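Local coordinates for putative sugar binding protein (Bacteroides vulgatus ATCC 8482, PDB 3KEZ) that binds calcium and, as a SusD-family protein of the outer membrane, probably captures sugars for uptake, at residues Lys445-Asp448 with Asn452-Gln455. Sequence-based numbering, arbitrary orientation.
Sequences KEMD and NMKQ. With EDO (1,2-ethanediol), chain H.
Met447 and Met453, both selenomethionines in this crystal and so carrying SE in place of sulfur, meet at about a right angle where the chain turns back past the short helix 444-449. The SE of Met447 rests against CG of Met453 at 3.5 Å, and the methyl CE of Met447 reaches on to the backbone carbonyl O of Met453, 3.3 Å away. Bends at chi2 (-66°) and chi3 fold the Met447 chain back, so that SE and CE lie along the backbone from Met453 to Gln455, with Met447 SE 3.8 Å from Gln455 N. A long, unbranched, flexible side chain suits this place because it can follow an irregular loop that offers it backbone as well as the Met453 and Gln455 side chains.

Met453 sends its CB toward the helix and is buried, its side chain also touching Pro149, Arg163 and Ile442. The contact thus packs the chain's last short helix, 444-449, on the loop that follows it, in the outer part of a mainly helical SusD-type fold (TPR clan) and away from the calcium site.

Glu446 lies across Met453: Glu446 CG is 3.9 Å from Met453 CG, while Glu446 OE2 approaches Met453 CE at 3.6 Å. Its aliphatic part thus packs on the selenomethionine as its carboxylate turns to polar partners. Glu446 OE2 accepts a hydrogen bond at 3.0 Å from O1 of an ethanediol, probably a crystallisation additive. Asn450, between the segments, links helix and loop, donating from ND2 to Glu446 OE2 and accepting at OD1 from Asn452 N. Without the carboxylate, as with an alanine here, the Asn450 amide would probably lose this acceptor and one flank of Met453 its cover. Beyond, the Gln455 side chain crosses that of Met447 at about a right angle, with Gln455 NE2 3.9 Å from Met447 CG, while Gln455 OE1 accepts a hydrogen bond from Ile442 N just ahead of the helix.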
loop_
_atom_site.group_PDB
_atom_site.type_symbol
_atom_site.label_atom_id
_atom_site.label_comp_id
_atom_site.label_asym_id
_atom_site.label_seq_id
_atom_site.Cartn_x
_atom_site.Cartn_y
_atom_site.Cartn_z
ATOM N N LYS A 445 -13.119 8.324 -19.405
ATOM C CA LYS A 445 -13.066 7.340 -20.485
ATOM C C LYS A 445 -13.988 6.178 -20.159
ATOM O O LYS A 445 -14.685 5.665 -21.042
ATOM C CB LYS A 445 -11.633 6.877 -20.764
ATOM C CG LYS A 445 -11.120 5.741 -19.909
ATOM C CD LYS A 445 -9.581 5.623 -19.934
ATOM C CE LYS A 445 -9.037 5.227 -21.291
ATOM N NZ LYS A 445 -7.548 5.353 -21.331
ATOM N N GLU A 446 -14.059 5.827 -18.875
ATOM C CA GLU A 446 -14.955 4.772 -18.418
ATOM C C GLU A 446 -16.392 5.223 -18.467
ATOM O O GLU A 446 -17.243 4.474 -18.955
ATOM C CB GLU A 446 -14.603 4.303 -16.999
ATOM C CG GLU A 446 -15.500 3.174 -16.492
ATOM C CD GLU A 446 -15.273 1.855 -17.205
ATOM O OE1 GLU A 446 -14.186 1.697 -17.805
ATOM O OE2 GLU A 446 -16.178 0.984 -17.152
HETATM N N MSE A 447 -16.660 6.451 -18.005
HETATM C CA MSE A 447 -18.024 7.009 -18.055
HETATM C C MSE A 447 -18.528 7.095 -19.488
HETATM O O MSE A 447 -19.703 6.824 -19.755
HETATM C CB MSE A 447 -18.090 8.402 -17.404
HETATM C CG MSE A 447 -17.793 8.415 -15.907
HETATM SE SE MSE A 447 -19.072 7.512 -14.789
HETATM C CE MSE A 447 -20.696 8.406 -15.410
ATOM N N ASP A 448 -17.633 7.441 -20.413
ATOM C CA ASP A 448 -18.004 7.613 -21.823
ATOM C C ASP A 448 -18.274 6.242 -22.471
ATOM O O ASP A 448 -19.190 6.119 -23.284
ATOM C CB ASP A 448 -16.899 8.337 -22.615
ATOM C CG ASP A 448 -16.793 9.851 -22.319
ATOM O OD1 ASP A 448 -17.684 10.440 -21.673
ATOM O OD2 ASP A 448 -15.773 10.462 -22.752
ATOM N N ASN A 452 -23.449 1.811 -17.934
ATOM C CA ASN A 452 -23.892 1.262 -16.663
ATOM C C ASN A 452 -23.028 1.721 -15.501
ATOM O O ASN A 452 -23.217 1.274 -14.371
ATOM C CB ASN A 452 -23.935 -0.253 -16.734
ATOM C CG ASN A 452 -24.860 -0.744 -17.839
ATOM O OD1 ASN A 452 -26.029 -0.333 -17.927
ATOM N ND2 ASN A 452 -24.354 -1.635 -18.672
HETATM N N MSE A 453 -22.113 2.657 -15.780
HETATM C CA MSE A 453 -21.163 3.163 -14.798
HETATM C C MSE A 453 -21.693 4.426 -14.123
HETATM O O MSE A 453 -22.000 5.397 -14.785
HETATM C CB MSE A 453 -19.844 3.495 -15.506
HETATM C CG MSE A 453 -18.764 4.014 -14.565
HETATM SE SE MSE A 453 -18.288 2.758 -13.165
HETATM C CE MSE A 453 -18.184 1.150 -14.145
ATOM N N LYS A 454 -21.737 4.427 -12.804
ATOM C CA LYS A 454 -22.238 5.573 -12.049
ATOM C C LYS A 454 -21.077 6.353 -11.425
ATOM O O LYS A 454 -20.167 5.779 -10.800
ATOM C CB LYS A 454 -23.238 5.119 -10.995
ATOM C CG LYS A 454 -23.822 6.298 -10.168
ATOM C CD LYS A 454 -25.077 5.914 -9.375
ATOM C CE LYS A 454 -25.648 7.146 -8.661
ATOM N NZ LYS A 454 -26.083 8.172 -9.673
ATOM N N GLN A 455 -21.102 7.661 -11.623
ATOM C CA GLN A 455 -20.072 8.541 -11.087
ATOM C C GLN A 455 -20.156 8.637 -9.592
ATOM O O GLN A 455 -21.250 8.520 -9.009
ATOM C CB GLN A 455 -20.249 9.940 -11.692
ATOM C CG GLN A 455 -19.188 10.959 -11.325
ATOM C CD GLN A 455 -17.776 10.527 -11.629
ATOM O OE1 GLN A 455 -17.107 9.914 -10.791
ATOM N NE2 GLN A 455 -17.329 10.787 -12.853
HETATM C C1 EDO H . -14.541 -2.235 -15.710
HETATM O O1 EDO H . -15.374 -1.838 -16.797
HETATM C C2 EDO H . -13.270 -2.773 -16.336
HETATM O O2 EDO H . -12.563 -1.696 -16.958
#